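Local coordinates for putative conjugative transposon recombinase (Clostridium difficile, PDB 3G13), which is probably a serine recombinase that binds DNA and exchanges strands to move a conjugative transposon, represented here by its N-terminal resolvase-type domain, at residues A[23-26]-A[27-31]; A[139-142]-A[143-147]; A[95-98]-A[99-102]; A[150-153]-A[154-158]. All coordinates share one frame; numbering follows the deposited sequence.

How the interactions relate
Following the chain from its N terminus, interaction 1 (23-26 with 27-31) starts helix 25-37, which connects strands 6-14 and 42-51. Interaction 3 (95-98 with 99-102) comes next, on helix 91-102 between helices 62-72 and 120-150. Interaction 2 (139-142 with 143-147) lies far out on long helix 120-150, where the second subunit comes against it, and interaction 4 (150-153 with 154-158) follows in the tail just beyond. Each is a local contact between adjoining segments, so none nests in or crosses another. The centres of interactions 2 and 4 lie about 19 Å apart; those of 1 and 4 lie about 55 Å apart.

Interaction 1: residues A[23-26]-A[27-31]; sequences NSYK and SQVQY
Helix 25-37 begins at Y25, and its first i-to-i+4 backbone bonds run from Q28 N to S24 O, from V29 N to Y25 O (2.8 Å) and from Q30 N to K26 O. One residue before the helix, S24 is the N-cap. Its chi1 of 83° places OG between the backbone N and the carbonyl carbon, where it accepts a bond from S27 N (OG to N 3.2 Å) and satisfies an amide that has no earlier turn to pair with. The OG atoms of S24 and S27 both bond to the carbonyl oxygen of Q21, which ties the cap to the chain leading into it.

Q28 sends its extended side chain back along the helix start. There NE2 makes a weak, bent bond to N23 O at 3.0 Å, and a second weak one to S24 O at 3.5 Å. The same S24 O receives the backbone N of Q28 as well, while NE2 has a further acceptor in the carbonyl of R13. On another side of the helix V29 lays CG2 over one face of the Y25 ring, 3.6 Å from the centroid and 19° off the normal, a CH-pi contact. CG of Y25 trans to its own N (chi1 177°) brings the ring up against that methyl.

In the beta-alpha-beta unit of strand 6-14, helix 25-37 and strand 42-51, Y25 packs on V14 and A49, V29 on I47 and Q28 on C12, while N23 bonds to R86 and D20.

Interaction 2: residues A[139-142]-A[143-147]; sequences NISA and NVKKG
The flat carboxamide of N143 has the carbonyl oxygen of N139 over one face: that O stands almost above CG, 3.2 Å away. ND2 of N143 is equally near N139 O, but the angle is too poor for a hydrogen bond, so the carbonyl leans on the amide face without being gripped by its N-H. At the oxygen end of the amide, OD1 takes a short bond of 2.6 Å from K146 NZ, which arrives nearly in line with the CG-OD1 bond. To get there K146 folds its chain at chi2, chi3 and chi4, passing close to A142 O on the way. This i-to-i+3 bond fixes the turn of the amide and places the lysine ammonium group at its oxygen, which would probably polarise the amide.

Beneath the side chains runs regular helix backbone. N139 O is bonded to N143 N (2.9 Å), and I140 O, S141 O and A142 O receive the next three amides in turn. V144 tucks CG2 against I140 O at 3.2 Å, and the same methyl comes within 4.3 Å of I140 CG2, a light apolar touch one turn apart.

All of this lies on helix 120-150, the long helix of the resolvase-type domain. One flank belongs to the dimer interface: N139 ND2 bonds to the carbonyl of R89 of the second subunit, while N139 and A142 pack on Q57 and V58 of that same subunit.

Interaction 3: residues A[95-98]-A[99-102]; sequences LKYV and RMLK
K102 N donates to V98 O at 2.8 Å, the shortest of four backbone bonds that make this turn of helix 91-102. Three similar bonds precede it, from R99, L101 and selenomethionine M100.

Among the side chains, L95 and R99 run side by side. CD2 of L95 sits over the middle of one guanidinium face, 3.7 Å from R99 CZ, so a methyl caps one face of the planar charged group. With R99 extended from CG to NE, its aliphatic part lies along L95 O, CG coming to 3.2 Å of that oxygen.

One step round, M100 bends at chi3 (-54°), which turns CE back between K96 and Y97. SE stands at the edge of the Y97 ring, 5.4 Å from its centroid, a Met-aromatic contact, and CE reaches 3.9 Å from Y97 CD1. K96 NZ approaches the same methyl at 3.5 Å.

The turn is wedged between two helices. L95 packs on L129 and A133, and V98 on L126, all of helix 120-150, while Y97, M100 and L101 pack on I68 and M72 of helix 62-72, Y97 OH bonding to Q65.

Interaction 4: residues A[150-153]-A[154-158]; sequences MKMK and RGELV
E156 bends at chi2 (92°), swinging its carboxylate back toward M152 and the R154 amide in the loop that follows helix 120-150 of the resolvase-type domain. There OE1 accepts R154 N at 3.0 Å, met from above the carboxylate plane, so the side chain holds the turn of backbone that leads to it. The same OE1 lies 3.3 Å from M152 CB.

Selenomethionine M152 crosses the glutamate obliquely and rests SE near the L157 side chain, 3.8 Å from CD1, a small apolar contact at the surface. K153, with CG in the crowded position between its amide and carbonyl groups (chi1 62°), runs beside R154, and their charged ends approach, K153 NZ lying 4.1 Å from R154 NH1.

One water gathers the loop together. It donates to E156 OE2 at 2.6 Å and to K151 O, and accepts from K153 N and from R154 NH1, lying in plane at the guanidinium edge. Such a charged neighbourhood would probably favour the ionised carboxylate. G155 turns the chain with positive phi (73°), and a second water closes the turn, accepting from G155 N at 2.9 Å and donating to M152 O.

Interaction 1: residues A[23-26]-A[27-31]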
ATOM      1  N   ASN A  23     -10.088 -21.016  12.764  1.00 33.41           N
ATOM      2  CA  ASN A  23     -10.198 -19.638  13.266  1.00 30.66           C
ATOM      3  C   ASN A  23     -11.024 -19.493  14.541  1.00 28.02           C
ATOM      4  O   ASN A  23     -11.357 -18.375  14.959  1.00 27.50           O
ATOM      5  CB  ASN A  23     -10.724 -18.707  12.172  1.00 31.35           C
ATOM      6  CG  ASN A  23      -9.742 -18.572  11.010  1.00 32.38           C
ATOM      7  OD1 ASN A  23      -8.574 -18.219  11.200  1.00 34.10           O
ATOM      8  ND2 ASN A  23     -10.202 -18.900   9.815  1.00 35.34           N
ATOM      9  N   SER A  24     -11.357 -20.616  15.161  1.00 25.01           N
ATOM     10  CA  SER A  24     -11.954 -20.568  16.484  1.00 23.42           C
ATOM     11  C   SER A  24     -10.963 -19.998  17.514  1.00 22.21           C
ATOM     12  O   SER A  24      -9.733 -20.036  17.320  1.00 22.32           O
ATOM     13  CB  SER A  24     -12.462 -21.950  16.905  1.00 23.11           C
ATOM     14  OG  SER A  24     -11.415 -22.724  17.442  1.00 23.50           O
ATOM     15  N   TYR A  25     -11.505 -19.434  18.585  1.00 20.20           N
ATOM     16  CA  TYR A  25     -10.736 -18.953  19.699  1.00 19.67           C
ATOM     17  C   TYR A  25      -9.832 -20.049  20.295  1.00 19.95           C
ATOM     18  O   TYR A  25      -8.614 -19.855  20.406  1.00 18.64           O
ATOM     19  CB  TYR A  25     -11.659 -18.386  20.799  1.00 19.59           C
ATOM     20  CG  TYR A  25     -10.923 -17.926  22.034  1.00 20.71           C
ATOM     21  CD1 TYR A  25     -10.198 -16.737  22.027  1.00 21.04           C
ATOM     22  CD2 TYR A  25     -10.933 -18.692  23.215  1.00 21.07           C
ATOM     23  CE1 TYR A  25      -9.522 -16.313  23.128  1.00 18.90           C
ATOM     24  CE2 TYR A  25     -10.285 -18.262  24.331  1.00 17.77           C
ATOM     25  CZ  TYR A  25      -9.567 -17.080  24.291  1.00 19.55           C
ATOM     26  OH  TYR A  25      -8.881 -16.616  25.406  1.00 19.27           O
ATOM     27  N   LYS A  26     -10.423 -21.190  20.664  1.00 19.51           N
ATOM     28  CA  LYS A  26      -9.661 -22.277  21.289  1.00 19.63           C
ATOM     29  C   LYS A  26      -8.506 -22.780  20.419  1.00 19.87           C
ATOM     30  O   LYS A  26      -7.391 -22.954  20.938  1.00 19.21           O
ATOM     31  CB  LYS A  26     -10.553 -23.469  21.660  1.00 19.65           C
ATOM     32  CG  LYS A  26     -11.525 -23.141  22.728  1.00 19.04           C
ATOM     33  CD  LYS A  26     -12.285 -24.383  23.162  1.00 20.05           C
ATOM     34  CE  LYS A  26     -13.362 -24.036  24.185  1.00 19.86           C
ATOM     35  NZ  LYS A  26     -14.064 -25.301  24.608  1.00 20.71           N
ATOM     36  N   SER A  27      -8.770 -23.033  19.133  1.00 19.49           N
ATOM     37  CA  SER A  27      -7.700 -23.478  18.215  1.00 20.17           C
ATOM     38  C   SER A  27      -6.548 -22.470  18.127  1.00 18.68           C
ATOM     39  O   SER A  27      -5.388 -22.855  18.118  1.00 19.35           O
ATOM     40  CB  SER A  27      -8.229 -23.756  16.806  1.00 19.93           C
ATOM     41  OG  SER A  27      -9.126 -24.853  16.815  1.00 25.97           O
ATOM     42  N   GLN A  28      -6.877 -21.181  18.039  1.00 17.96           N
ATOM     43  CA  GLN A  28      -5.864 -20.143  18.000  1.00 16.93           C
ATOM     44  C   GLN A  28      -5.104 -19.968  19.305  1.00 16.55           C
ATOM     45  O   GLN A  28      -3.902 -19.768  19.296  1.00 14.79           O
ATOM     46  CB  GLN A  28      -6.469 -18.811  17.543  1.00 17.97           C
ATOM     47  CG  GLN A  28      -6.902 -18.862  16.087  1.00 18.87           C
ATOM     48  CD  GLN A  28      -7.338 -17.493  15.573  1.00 23.48           C
ATOM     49  OE1 GLN A  28      -6.502 -16.660  15.224  1.00 22.82           O
ATOM     50  NE2 GLN A  28      -8.649 -17.263  15.521  1.00 22.25           N
ATOM     51  N   VAL A  29      -5.809 -20.039  20.431  1.00 14.57           N
ATOM     52  CA  VAL A  29      -5.137 -20.069  21.708  1.00 15.30           C
ATOM     53  C   VAL A  29      -4.110 -21.216  21.785  1.00 15.35           C
ATOM     54  O   VAL A  29      -2.953 -20.992  22.201  1.00 15.31           O
ATOM     55  CB  VAL A  29      -6.141 -20.085  22.909  1.00 15.32           C
ATOM     56  CG1 VAL A  29      -5.411 -20.363  24.234  1.00 16.32           C
ATOM     57  CG2 VAL A  29      -6.865 -18.704  22.989  1.00 14.46           C
ATOM     58  N   GLN A  30      -4.508 -22.426  21.392  1.00 15.33           N
ATOM     59  CA  GLN A  30      -3.536 -23.531  21.437  1.00 17.05           C
ATOM     60  C   GLN A  30      -2.380 -23.337  20.442  1.00 16.64           C
ATOM     61  O   GLN A  30      -1.243 -23.606  20.776  1.00 16.60           O
ATOM     62  CB  GLN A  30      -4.191 -24.898  21.173  1.00 16.97           C
ATOM     63  CG  GLN A  30      -5.280 -25.279  22.168  1.00 21.18           C
ATOM     64  CD  GLN A  30      -5.685 -26.726  21.990  1.00 26.55           C
ATOM     65  OE1 GLN A  30      -4.884 -27.549  21.538  1.00 31.83           O
ATOM     66  NE2 GLN A  30      -6.915 -27.045  22.334  1.00 26.59           N
ATOM     67  N   TYR A  31      -2.692 -22.883  19.225  1.00 17.18           N
ATOM     68  CA  TYR A  31      -1.667 -22.685  18.215  1.00 16.49           C
ATOM     69  C   TYR A  31      -0.580 -21.732  18.731  1.00 15.77           C
ATOM     70  O   TYR A  31       0.606 -22.086  18.728  1.00 15.71           O
ATOM     71  CB  TYR A  31      -2.247 -22.151  16.887  1.00 17.84           C
ATOM     72  CG  TYR A  31      -1.128 -21.762  15.957  1.00 17.18           C
ATOM     73  CD1 TYR A  31      -0.401 -22.736  15.280  1.00 19.72           C
ATOM     74  CD2 TYR A  31      -0.753 -20.426  15.801  1.00 18.83           C
ATOM     75  CE1 TYR A  31       0.688 -22.377  14.458  1.00 21.48           C
ATOM     76  CE2 TYR A  31       0.307 -20.067  14.984  1.00 18.45           C
ATOM     77  CZ  TYR A  31       1.010 -21.035  14.313  1.00 19.66           C
ATOM     78  OH  TYR A  31       2.070 -20.682  13.494  1.00 21.58           O
TER

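Interaction 2: residues A[139-142]-A[143-147]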
ATOM      1  N   ASN A 139      -9.136  10.134  -2.765  1.00 17.39           N
ATOM      2  CA  ASN A 139     -10.274   9.504  -3.452  1.00 17.87           C
ATOM      3  C   ASN A 139     -11.616   9.803  -2.754  1.00 18.46           C
ATOM      4  O   ASN A 139     -12.595  10.113  -3.422  1.00 17.35           O
ATOM      5  CB  ASN A 139     -10.077   8.000  -3.647  1.00 17.24           C
ATOM      6  CG  ASN A 139      -9.319   7.667  -4.916  1.00 18.59           C
ATOM      7  OD1 ASN A 139      -9.396   8.396  -5.909  1.00 20.05           O
ATOM      8  ND2 ASN A 139      -8.585   6.554  -4.901  1.00 17.40           N
ATOM      9  N   ILE A 140     -11.638   9.726  -1.416  1.00 18.83           N
ATOM     10  CA  ILE A 140     -12.846  10.023  -0.623  1.00 19.20           C
ATOM     11  C   ILE A 140     -13.244  11.473  -0.863  1.00 19.73           C
ATOM     12  O   ILE A 140     -14.401  11.768  -1.117  1.00 19.71           O
ATOM     13  CB  ILE A 140     -12.617   9.769   0.889  1.00 19.42           C
ATOM     14  CG1 ILE A 140     -12.503   8.266   1.149  1.00 19.79           C
ATOM     15  CG2 ILE A 140     -13.717  10.431   1.764  1.00 20.20           C
ATOM     16  CD1 ILE A 140     -11.914   7.917   2.543  1.00 23.09           C
ATOM     17  N   SER A 141     -12.266  12.359  -0.794  1.00 20.18           N
ATOM     18  CA  SER A 141     -12.484  13.761  -0.980  1.00 20.86           C
ATOM     19  C   SER A 141     -13.062  14.065  -2.383  1.00 20.62           C
ATOM     20  O   SER A 141     -14.071  14.794  -2.512  1.00 19.31           O
ATOM     21  CB  SER A 141     -11.197  14.507  -0.651  1.00 21.08           C
ATOM     22  OG  SER A 141     -11.297  15.834  -1.095  1.00 25.03           O
ATOM     23  N   ALA A 142     -12.487  13.441  -3.414  1.00 20.21           N
ATOM     24  CA  ALA A 142     -12.987  13.576  -4.781  1.00 21.02           C
ATOM     25  C   ALA A 142     -14.417  13.069  -4.943  1.00 21.18           C
ATOM     26  O   ALA A 142     -15.228  13.701  -5.620  1.00 19.81           O
ATOM     27  CB  ALA A 142     -12.054  12.885  -5.790  1.00 20.62           C
ATOM     28  N   ASN A 143     -14.708  11.931  -4.312  1.00 20.98           N
ATOM     29  CA  ASN A 143     -16.005  11.294  -4.397  1.00 20.79           C
ATOM     30  C   ASN A 143     -17.092  12.105  -3.696  1.00 20.09           C
ATOM     31  O   ASN A 143     -18.226  12.143  -4.151  1.00 19.14           O
ATOM     32  CB  ASN A 143     -15.944   9.843  -3.861  1.00 21.41           C
ATOM     33  CG  ASN A 143     -15.224   8.912  -4.822  1.00 25.34           C
ATOM     34  OD1 ASN A 143     -15.197   9.157  -6.034  1.00 28.84           O
ATOM     35  ND2 ASN A 143     -14.621   7.843  -4.292  1.00 28.45           N
ATOM     36  N   VAL A 144     -16.723  12.729  -2.584  1.00 19.46           N
ATOM     37  CA  VAL A 144     -17.592  13.616  -1.846  1.00 19.27           C
ATOM     38  C   VAL A 144     -17.960  14.825  -2.722  1.00 18.82           C
ATOM     39  O   VAL A 144     -19.134  15.153  -2.847  1.00 17.44           O
ATOM     40  CB  VAL A 144     -16.922  14.083  -0.515  1.00 19.31           C
ATOM     41  CG1 VAL A 144     -17.625  15.315   0.067  1.00 20.84           C
ATOM     42  CG2 VAL A 144     -16.922  12.947   0.502  1.00 19.78           C
ATOM     43  N   LYS A 145     -16.957  15.451  -3.342  1.00 18.69           N
ATOM     44  CA  LYS A 145     -17.202  16.585  -4.214  1.00 20.13           C
ATOM     45  C   LYS A 145     -18.068  16.197  -5.426  1.00 19.63           C
ATOM     46  O   LYS A 145     -18.992  16.942  -5.766  1.00 20.57           O
ATOM     47  CB  LYS A 145     -15.893  17.233  -4.658  1.00 20.63           C
ATOM     48  CG  LYS A 145     -15.148  17.971  -3.535  1.00 24.41           C
ATOM     49  CD  LYS A 145     -13.995  18.751  -4.163  1.00 33.06           C
ATOM     50  CE  LYS A 145     -12.979  19.267  -3.121  1.00 38.74           C
ATOM     51  NZ  LYS A 145     -13.460  20.570  -2.547  1.00 42.44           N
ATOM     52  N   LYS A 146     -17.775  15.058  -6.073  1.00 18.49           N
ATOM     53  CA  LYS A 146     -18.645  14.531  -7.139  1.00 17.87           C
ATOM     54  C   LYS A 146     -20.065  14.265  -6.654  1.00 15.44           C
ATOM     55  O   LYS A 146     -21.025  14.600  -7.345  1.00 14.04           O
ATOM     56  CB  LYS A 146     -18.071  13.244  -7.770  1.00 18.97           C
ATOM     57  CG  LYS A 146     -17.196  13.518  -9.010  1.00 25.34           C
ATOM     58  CD  LYS A 146     -16.058  12.508  -9.152  1.00 33.35           C
ATOM     59  CE  LYS A 146     -16.558  11.056  -9.110  1.00 37.43           C
ATOM     60  NZ  LYS A 146     -15.570  10.164  -8.400  1.00 40.21           N
ATOM     61  N   GLY A 147     -20.197  13.622  -5.496  1.00 13.46           N
ATOM     62  CA  GLY A 147     -21.532  13.365  -4.916  1.00 13.45           C
ATOM     63  C   GLY A 147     -22.388  14.626  -4.721  1.00 12.85           C
ATOM     64  O   GLY A 147     -23.603  14.628  -4.998  1.00 12.80           O
TER

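Interaction 3: residues A[95-98]-A[99-102]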
ATOM      1  N   LEU A  95      -1.415   1.944   9.803  1.00 17.33           N
ATOM      2  CA  LEU A  95      -0.355   2.934   9.993  1.00 18.62           C
ATOM      3  C   LEU A  95      -0.223   3.394  11.416  1.00 19.07           C
ATOM      4  O   LEU A  95       0.864   3.356  11.999  1.00 19.77           O
ATOM      5  CB  LEU A  95      -0.615   4.179   9.103  1.00 18.09           C
ATOM      6  CG  LEU A  95      -0.233   4.027   7.638  1.00 18.83           C
ATOM      7  CD1 LEU A  95      -0.769   5.242   6.806  1.00 17.89           C
ATOM      8  CD2 LEU A  95       1.304   3.907   7.579  1.00 16.56           C
ATOM      9  N   LYS A  96      -1.345   3.866  11.963  1.00 19.65           N
ATOM     10  CA  LYS A  96      -1.392   4.412  13.317  1.00 20.02           C
ATOM     11  C   LYS A  96      -0.801   3.403  14.321  1.00 18.79           C
ATOM     12  O   LYS A  96       0.090   3.743  15.094  1.00 17.67           O
ATOM     13  CB  LYS A  96      -2.853   4.734  13.672  1.00 20.34           C
ATOM     14  CG  LYS A  96      -3.163   5.073  15.116  1.00 24.91           C
ATOM     15  CD  LYS A  96      -4.652   5.418  15.259  1.00 30.00           C
ATOM     16  CE  LYS A  96      -5.135   5.328  16.713  1.00 35.25           C
ATOM     17  NZ  LYS A  96      -4.578   6.407  17.590  1.00 38.98           N
ATOM     18  N   TYR A  97      -1.349   2.189  14.338  1.00 18.04           N
ATOM     19  CA  TYR A  97      -0.944   1.231  15.355  1.00 18.39           C
ATOM     20  C   TYR A  97       0.424   0.621  15.100  1.00 17.51           C
ATOM     21  O   TYR A  97       1.179   0.366  16.051  1.00 18.04           O
ATOM     22  CB  TYR A  97      -2.015   0.159  15.541  1.00 19.69           C
ATOM     23  CG  TYR A  97      -3.308   0.740  16.101  1.00 21.65           C
ATOM     24  CD1 TYR A  97      -3.323   1.354  17.354  1.00 22.46           C
ATOM     25  CD2 TYR A  97      -4.512   0.662  15.378  1.00 24.55           C
ATOM     26  CE1 TYR A  97      -4.511   1.903  17.884  1.00 24.88           C
ATOM     27  CE2 TYR A  97      -5.711   1.208  15.908  1.00 27.23           C
ATOM     28  CZ  TYR A  97      -5.683   1.825  17.155  1.00 24.33           C
ATOM     29  OH  TYR A  97      -6.833   2.360  17.697  1.00 28.36           O
ATOM     30  N   VAL A  98       0.784   0.400  13.837  1.00 17.12           N
ATOM     31  CA  VAL A  98       2.146  -0.087  13.581  1.00 15.87           C
ATOM     32  C   VAL A  98       3.181   0.976  14.048  1.00 17.73           C
ATOM     33  O   VAL A  98       4.126   0.654  14.760  1.00 16.12           O
ATOM     34  CB  VAL A  98       2.375  -0.490  12.134  1.00 15.21           C
ATOM     35  CG1 VAL A  98       3.907  -0.698  11.873  1.00 14.42           C
ATOM     36  CG2 VAL A  98       1.555  -1.764  11.805  1.00 11.95           C
ATOM     37  N   ARG A  99       2.969   2.244  13.672  1.00 19.32           N
ATOM     38  CA  ARG A  99       3.862   3.341  14.078  1.00 19.99           C
ATOM     39  C   ARG A  99       3.919   3.535  15.589  1.00 20.31           C
ATOM     40  O   ARG A  99       4.998   3.778  16.148  1.00 19.37           O
ATOM     41  CB  ARG A  99       3.428   4.645  13.413  1.00 21.57           C
ATOM     42  CG  ARG A  99       3.722   4.698  11.921  1.00 21.83           C
ATOM     43  CD  ARG A  99       3.073   5.924  11.306  1.00 26.97           C
ATOM     44  NE  ARG A  99       3.632   6.235   9.993  1.00 30.74           N
ATOM     45  CZ  ARG A  99       3.002   6.905   9.026  1.00 33.52           C
ATOM     46  NH1 ARG A  99       1.767   7.359   9.187  1.00 33.03           N
ATOM     47  NH2 ARG A  99       3.631   7.133   7.885  1.00 36.65           N
HETATM   48  N   MSE A 100       2.764   3.444  16.254  1.00 20.22           N
HETATM   49  CA  MSE A 100       2.716   3.619  17.717  1.00 21.09           C
HETATM   50  C   MSE A 100       3.547   2.537  18.428  1.00 19.72           C
HETATM   51  O   MSE A 100       4.263   2.800  19.398  1.00 19.81           O
HETATM   52  CB  MSE A 100       1.253   3.545  18.190  1.00 22.33           C
HETATM   53  CG  MSE A 100       0.997   3.823  19.646  1.00 28.17           C
HETATM   54 SE   MSE A 100      -0.929   3.527  20.012  1.00 47.29          SE
HETATM   55  CE  MSE A 100      -1.742   4.676  18.673  1.00 36.19           C
ATOM     56  N   LEU A 101       3.420   1.304  17.959  1.00 18.67           N
ATOM     57  CA  LEU A 101       4.263   0.211  18.459  1.00 18.24           C
ATOM     58  C   LEU A 101       5.747   0.488  18.102  1.00 17.65           C
ATOM     59  O   LEU A 101       6.616   0.400  18.953  1.00 16.63           O
ATOM     60  CB  LEU A 101       3.745  -1.152  17.920  1.00 17.81           C
ATOM     61  CG  LEU A 101       2.707  -1.868  18.836  1.00 19.55           C
ATOM     62  CD1 LEU A 101       1.708  -0.904  19.465  1.00 16.60           C
ATOM     63  CD2 LEU A 101       1.947  -2.993  18.170  1.00 18.42           C
ATOM     64  N   LYS A 102       6.020   0.845  16.852  1.00 17.36           N
ATOM     65  CA  LYS A 102       7.403   1.023  16.374  1.00 18.82           C
ATOM     66  C   LYS A 102       8.186   2.096  17.190  1.00 19.85           C
ATOM     67  O   LYS A 102       9.355   1.915  17.480  1.00 19.55           O
ATOM     68  CB  LYS A 102       7.395   1.362  14.865  1.00 18.62           C
ATOM     69  CG  LYS A 102       8.779   1.510  14.219  1.00 18.39           C
ATOM     70  CD  LYS A 102       8.691   1.446  12.693  1.00 23.70           C
ATOM     71  CE  LYS A 102      10.083   1.451  12.007  1.00 27.79           C
ATOM     72  NZ  LYS A 102      10.129   0.487  10.814  1.00 32.94           N
TER

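Interaction 4: residues A[150-153]-A[154-158]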
HETATM    1  N   MSE A 150     -23.997  15.776  -7.883  1.00 11.75           N
HETATM    2  CA  MSE A 150     -25.086  14.896  -8.334  1.00 14.16           C
HETATM    3  C   MSE A 150     -26.449  15.321  -7.775  1.00 13.57           C
HETATM    4  O   MSE A 150     -27.473  15.088  -8.395  1.00 14.48           O
HETATM    5  CB  MSE A 150     -24.828  13.450  -7.895  1.00 13.27           C
HETATM    6  CG  MSE A 150     -23.674  12.777  -8.634  1.00 13.05           C
HETATM    7 SE   MSE A 150     -23.417  11.024  -7.767  1.00 24.63          SE
HETATM    8  CE  MSE A 150     -21.921  10.457  -8.948  1.00 14.05           C
ATOM      9  N   LYS A 151     -26.453  15.925  -6.601  1.00 14.02           N
ATOM     10  CA  LYS A 151     -27.704  16.356  -5.980  1.00 13.92           C
ATOM     11  C   LYS A 151     -28.356  17.465  -6.818  1.00 13.84           C
ATOM     12  O   LYS A 151     -27.692  18.440  -7.211  1.00 13.58           O
ATOM     13  CB  LYS A 151     -27.459  16.819  -4.553  1.00 13.27           C
ATOM     14  CG  LYS A 151     -26.766  15.752  -3.676  1.00 13.80           C
ATOM     15  CD  LYS A 151     -26.764  16.181  -2.192  1.00 13.80           C
ATOM     16  CE  LYS A 151     -25.813  15.362  -1.332  1.00 12.26           C
ATOM     17  NZ  LYS A 151     -26.191  15.669   0.077  1.00 11.87           N
HETATM   18  N   MSE A 152     -29.657  17.312  -7.066  1.00 13.15           N
HETATM   19  CA  MSE A 152     -30.417  18.255  -7.895  1.00 13.16           C
HETATM   20  C   MSE A 152     -31.137  19.308  -7.059  1.00 13.27           C
HETATM   21  O   MSE A 152     -32.141  19.021  -6.422  1.00 12.97           O
HETATM   22  CB  MSE A 152     -31.375  17.465  -8.809  1.00 13.06           C
HETATM   23  CG  MSE A 152     -30.613  16.852  -9.973  1.00 17.81           C
HETATM   24 SE   MSE A 152     -31.714  15.635 -11.055  1.00 25.41          SE
HETATM   25  CE  MSE A 152     -31.392  16.261 -12.859  1.00 31.58           C
ATOM     26  N   LYS A 153     -30.593  20.528  -7.021  1.00 13.74           N
ATOM     27  CA  LYS A 153     -31.204  21.616  -6.276  1.00 15.40           C
ATOM     28  C   LYS A 153     -31.576  22.817  -7.146  1.00 15.04           C
ATOM     29  O   LYS A 153     -31.747  23.923  -6.634  1.00 15.56           O
ATOM     30  CB  LYS A 153     -30.302  22.075  -5.113  1.00 15.94           C
ATOM     31  CG  LYS A 153     -28.982  22.609  -5.568  1.00 17.39           C
ATOM     32  CD  LYS A 153     -27.901  22.133  -4.616  1.00 22.97           C
ATOM     33  CE  LYS A 153     -27.229  20.956  -5.146  1.00 25.94           C
ATOM     34  NZ  LYS A 153     -25.916  21.330  -5.735  1.00 28.83           N
ATOM     35  N   ARG A 154     -31.716  22.587  -8.450  1.00 14.66           N
ATOM     36  CA  ARG A 154     -32.048  23.650  -9.378  1.00 15.00           C
ATOM     37  C   ARG A 154     -33.413  23.444 -10.042  1.00 15.88           C
ATOM     38  O   ARG A 154     -33.792  24.228 -10.918  1.00 16.23           O
ATOM     39  CB  ARG A 154     -30.961  23.775 -10.466  1.00 13.82           C
ATOM     40  CG  ARG A 154     -29.614  24.263  -9.953  1.00 13.35           C
ATOM     41  CD  ARG A 154     -28.552  24.002 -11.038  1.00 12.01           C
ATOM     42  NE  ARG A 154     -27.330  24.770 -10.862  1.00 12.23           N
ATOM     43  CZ  ARG A 154     -26.354  24.474  -9.999  1.00 12.56           C
ATOM     44  NH1 ARG A 154     -26.448  23.429  -9.210  1.00 11.34           N
ATOM     45  NH2 ARG A 154     -25.265  25.230  -9.945  1.00 12.78           N
ATOM     46  N   GLY A 155     -34.148  22.414  -9.622  1.00 16.64           N
ATOM     47  CA  GLY A 155     -35.411  22.064 -10.250  1.00 17.53           C
ATOM     48  C   GLY A 155     -35.190  21.420 -11.619  1.00 18.35           C
ATOM     49  O   GLY A 155     -36.033  21.529 -12.491  1.00 18.11           O
ATOM     50  N   GLU A 156     -34.072  20.712 -11.776  1.00 18.48           N
ATOM     51  CA  GLU A 156     -33.710  20.016 -13.025  1.00 19.15           C
ATOM     52  C   GLU A 156     -34.827  19.118 -13.601  1.00 19.57           C
ATOM     53  O   GLU A 156     -35.161  19.217 -14.785  1.00 19.49           O
ATOM     54  CB  GLU A 156     -32.460  19.153 -12.826  1.00 18.37           C
ATOM     55  CG  GLU A 156     -31.142  19.908 -12.694  1.00 18.29           C
ATOM     56  CD  GLU A 156     -30.769  20.227 -11.251  1.00 11.50           C
ATOM     57  OE1 GLU A 156     -31.664  20.348 -10.381  1.00 12.07           O
ATOM     58  OE2 GLU A 156     -29.549  20.358 -10.972  1.00 13.35           O
ATOM     59  N   LEU A 157     -35.374  18.252 -12.743  1.00 19.85           N
ATOM     60  CA  LEU A 157     -36.466  17.331 -13.087  1.00 20.85           C
ATOM     61  C   LEU A 157     -37.817  17.704 -12.473  1.00 21.33           C
ATOM     62  O   LEU A 157     -38.863  17.520 -13.109  1.00 21.72           O
ATOM     63  CB  LEU A 157     -36.111  15.874 -12.681  1.00 20.16           C
ATOM     64  CG  LEU A 157     -34.819  15.283 -13.265  1.00 19.86           C
ATOM     65  CD1 LEU A 157     -34.578  13.835 -12.818  1.00 17.58           C
ATOM     66  CD2 LEU A 157     -34.812  15.404 -14.777  1.00 18.52           C
ATOM     67  N   VAL A 158     -37.796  18.195 -11.234  1.00 21.87           N
ATOM     68  CA  VAL A 158     -39.001  18.512 -10.473  1.00 22.54           C
ATOM     69  C   VAL A 158     -38.956  19.973  -9.950  1.00 23.60           C
ATOM     70  O   VAL A 158     -37.998  20.360  -9.272  1.00 23.23           O
ATOM     71  CB  VAL A 158     -39.253  17.489  -9.296  1.00 22.23           C
ATOM     72  CG1 VAL A 158     -40.529  17.857  -8.484  1.00 22.40           C
ATOM     73  CG2 VAL A 158     -39.314  16.050  -9.829  1.00 21.92           C
TER
HETATM   74  O   HOH W   1     -28.373  21.206  -8.779  1.00 11.56           O
HETATM   75  O   HOH W   2     -34.422  20.201  -7.729  1.00 15.72           O